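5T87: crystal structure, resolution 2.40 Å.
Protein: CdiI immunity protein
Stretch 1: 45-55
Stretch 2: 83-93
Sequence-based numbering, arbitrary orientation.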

# COMPACT_ATOMS: atom_id res chain seq x y z
N ALA A 45 -5.41 -7.64 12.58
CA ALA A 45 -4.75 -7.44 11.30
C ALA A 45 -3.26 -7.08 11.39
O ALA A 45 -2.46 -7.59 10.60
N PHE A 46 -2.90 -6.20 12.32
CA PHE A 46 -1.52 -5.68 12.49
C PHE A 46 -0.61 -6.83 12.87
O PHE A 46 0.45 -6.99 12.30
N LYS A 47 -1.07 -7.65 13.82
CA LYS A 47 -0.40 -8.90 14.22
C LYS A 47 0.00 -9.77 13.03
O LYS A 47 1.14 -10.24 12.94
N ARG A 48 -0.92 -9.95 12.09
CA ARG A 48 -0.70 -10.85 10.97
C ARG A 48 0.22 -10.30 9.91
O ARG A 48 1.11 -11.02 9.43
N LEU A 49 0.03 -9.03 9.57
CA LEU A 49 0.96 -8.33 8.68
C LEU A 49 2.42 -8.30 9.18
O LEU A 49 3.36 -8.50 8.41
N LYS A 50 2.59 -8.09 10.49
CA LYS A 50 3.92 -8.09 11.10
C LYS A 50 4.61 -9.45 11.01
O LYS A 50 5.81 -9.52 10.77
N SER A 51 3.86 -10.53 11.22
CA SER A 51 4.45 -11.86 11.14
C SER A 51 5.00 -12.14 9.72
O SER A 51 6.01 -12.82 9.56
N VAL A 52 4.35 -11.58 8.70
CA VAL A 52 4.85 -11.72 7.32
C VAL A 52 6.07 -10.82 7.10
O VAL A 52 7.10 -11.27 6.61
N ALA A 53 5.94 -9.56 7.52
CA ALA A 53 7.02 -8.60 7.39
C ALA A 53 8.32 -9.03 8.08
O ALA A 53 9.40 -8.76 7.54
N PHE A 54 8.23 -9.70 9.24
CA PHE A 54 9.41 -10.09 10.01
C PHE A 54 10.01 -11.46 9.66
O PHE A 54 11.06 -11.82 10.19
N ASP A 55 9.34 -12.20 8.78
CA ASP A 55 9.68 -13.60 8.56
C ASP A 55 10.78 -13.70 7.51
O ASP A 55 10.54 -13.52 6.32
N ALA A 83 1.32 4.73 18.21
CA ALA A 83 2.67 4.51 18.73
C ALA A 83 3.23 3.14 18.33
O ALA A 83 4.42 3.04 18.05
N MSE A 84 2.38 2.11 18.30
CA MSE A 84 2.83 0.77 17.93
C MSE A 84 3.12 0.70 16.45
O MSE A 84 4.14 0.11 16.04
N ALA A 85 2.24 1.30 15.64
CA ALA A 85 2.43 1.37 14.20
C ALA A 85 3.72 2.11 13.86
O ALA A 85 4.48 1.68 12.97
N GLU A 86 3.99 3.20 14.58
CA GLU A 86 5.16 4.02 14.30
C GLU A 86 6.47 3.35 14.70
O GLU A 86 7.44 3.38 13.93
N GLU A 87 6.51 2.75 15.89
CA GLU A 87 7.71 2.03 16.36
C GLU A 87 8.05 0.89 15.41
O GLU A 87 9.24 0.66 15.11
N PHE A 88 7.01 0.21 14.94
CA PHE A 88 7.14 -0.84 13.92
C PHE A 88 7.79 -0.34 12.62
O PHE A 88 8.80 -0.88 12.17
N LEU A 89 7.22 0.71 12.05
CA LEU A 89 7.73 1.21 10.78
C LEU A 89 9.13 1.81 10.91
O LEU A 89 9.97 1.64 10.01
N LEU A 90 9.39 2.49 12.03
CA LEU A 90 10.71 3.05 12.29
C LEU A 90 11.77 1.98 12.55
O LEU A 90 12.94 2.20 12.24
N SER A 91 11.37 0.85 13.12
CA SER A 91 12.32 -0.23 13.41
C SER A 91 12.85 -0.91 12.16
O SER A 91 13.85 -1.63 12.23
N LEU A 92 12.19 -0.69 11.01
CA LEU A 92 12.60 -1.26 9.72
C LEU A 92 13.48 -0.35 8.84
O LEU A 92 14.07 -0.83 7.86
N GLY A 93 13.58 0.94 9.16
CA GLY A 93 14.30 1.90 8.32
C GLY A 93 15.73 1.54 7.94
O GLY A 93 16.25 2.02 6.93

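Two nearly parallel helices of the CdiI immunity protein, their axes 12.2 Å apart and inclined by 7°, meet through a small, mainly apolar contact built around three phenylalanines. The wide spacing illustrates a general principle: where helix axes are well separated, aromatic rings can reach across and pack against one another between them.

Phe88 is the centre. Its CA-to-CB bond points toward the first stretch, and a t rotamer (chi1 170°) carries the ring among four residues. Phe46, also t, starts sideways, but its ring reaches across and presents its edge to the Phe88 face, with centroids 5.5 Å apart and planes at 88°; its CZ lies 3.8 Å from Phe88 CB, while its CE2 approaches CB of selenomethionine Met84 at 4.0 Å. Lys50, m at chi1, contributes its aliphatic stem: CG sits over a Phe88 face, 3.7 Å from CE1, a CH-pi contact. Ala53, pointing toward the partner, brings CB to 4.0 Å from Phe88 CZ.

Phe54, in the m rotamer, receives the Phe88 edge in an offset edge-to-face pair, Phe54 CZ to Phe88 CE1 being 3.5 Å, and its CE1 meets Leu92 CD2 at 3.7 Å. No hydrogen bond crosses; within their own stretches, Ser51 OG donates to Arg48 O and Ser91 OG to Phe88 O, both at 2.7 Å.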

# COMPACT_ATOMS: atom_id res chain seq x y z
CB ALA A 45 -5.49 -6.37 10.51
CB PHE A 46 -1.52 -4.57 13.56
CG PHE A 46 -0.17 -3.96 13.85
CD1 PHE A 46 0.64 -3.49 12.84
CD2 PHE A 46 0.23 -3.77 15.17
CE1 PHE A 46 1.86 -2.89 13.14
CE2 PHE A 46 1.46 -3.19 15.48
CZ PHE A 46 2.27 -2.73 14.46
CB LYS A 47 -1.33 -9.67 15.16
CG LYS A 47 -0.94 -11.09 15.49
CD LYS A 47 -1.89 -11.69 16.53
CE LYS A 47 -1.93 -13.22 16.39
NZ LYS A 47 -2.96 -13.90 17.22
CB ARG A 48 -2.02 -11.30 10.36
CG ARG A 48 -2.64 -12.41 11.18
CD ARG A 48 -4.14 -12.50 11.02
NE ARG A 48 -4.64 -13.62 11.81
CZ ARG A 48 -4.79 -13.61 13.14
NH1 ARG A 48 -4.52 -12.53 13.85
NH2 ARG A 48 -5.23 -14.70 13.75
CB LEU A 49 0.46 -6.91 8.41
CG LEU A 49 -0.88 -6.83 7.65
CD1 LEU A 49 -1.28 -5.38 7.43
CD2 LEU A 49 -0.81 -7.54 6.31
CB LYS A 50 3.83 -7.68 12.57
CG LYS A 50 3.54 -6.20 12.82
CD LYS A 50 3.91 -5.79 14.24
CE LYS A 50 3.00 -6.42 15.27
NZ LYS A 50 3.46 -6.05 16.63
CB SER A 51 3.44 -12.95 11.52
OG SER A 51 2.47 -13.11 10.50
CB VAL A 52 3.76 -11.42 6.29
CG1 VAL A 52 4.31 -11.45 4.86
CG2 VAL A 52 2.63 -12.42 6.44
CB ALA A 53 6.58 -7.24 7.91
CB PHE A 54 9.10 -10.06 11.51
CG PHE A 54 9.00 -8.68 12.08
CD1 PHE A 54 9.96 -7.70 11.79
CD2 PHE A 54 7.98 -8.36 12.98
CE1 PHE A 54 9.86 -6.44 12.35
CE2 PHE A 54 7.89 -7.09 13.55
CZ PHE A 54 8.83 -6.13 13.24
CB ASP A 55 8.42 -14.39 8.19
CG ASP A 55 8.70 -15.85 7.91
OD1 ASP A 55 9.86 -16.32 8.08
OD2 ASP A 55 7.75 -16.53 7.50
CB ALA A 83 2.70 4.66 20.25
CB MSE A 84 1.84 -0.32 18.31
CG MSE A 84 1.74 -0.50 19.83
SE MSE A 84 3.44 -1.10 20.67
CE MSE A 84 3.96 0.64 21.47
CB ALA A 85 1.24 2.04 13.54
CB GLU A 86 5.03 5.39 14.96
CG GLU A 86 6.06 6.38 14.44
CD GLU A 86 5.90 7.75 15.04
OE1 GLU A 86 5.96 7.88 16.28
OE2 GLU A 86 5.71 8.71 14.25
CB GLU A 87 7.55 1.51 17.81
CG GLU A 87 7.92 2.55 18.86
CD GLU A 87 7.30 2.34 20.25
OE1 GLU A 87 7.26 1.19 20.75
OE2 GLU A 87 6.88 3.35 20.86
CB PHE A 88 5.78 -1.45 13.62
CG PHE A 88 5.79 -2.35 12.44
CD1 PHE A 88 6.42 -3.58 12.50
CD2 PHE A 88 5.20 -1.95 11.24
CE1 PHE A 88 6.44 -4.42 11.40
CE2 PHE A 88 5.21 -2.79 10.14
CZ PHE A 88 5.83 -4.03 10.23
CB LEU A 89 6.77 2.24 10.19
CG LEU A 89 5.38 1.70 9.82
CD1 LEU A 89 4.44 2.85 9.46
CD2 LEU A 89 5.46 0.69 8.70
CB LEU A 90 10.67 3.99 13.48
CG LEU A 90 9.99 5.34 13.30
CD1 LEU A 90 10.01 6.05 14.65
CD2 LEU A 90 10.65 6.20 12.22
CB SER A 91 11.72 -1.26 14.36
OG SER A 91 10.63 -1.94 13.78
CB LEU A 92 11.36 -1.62 8.91
CG LEU A 92 10.30 -2.48 9.62
CD1 LEU A 92 9.03 -2.52 8.79
CD2 LEU A 92 10.81 -3.88 9.91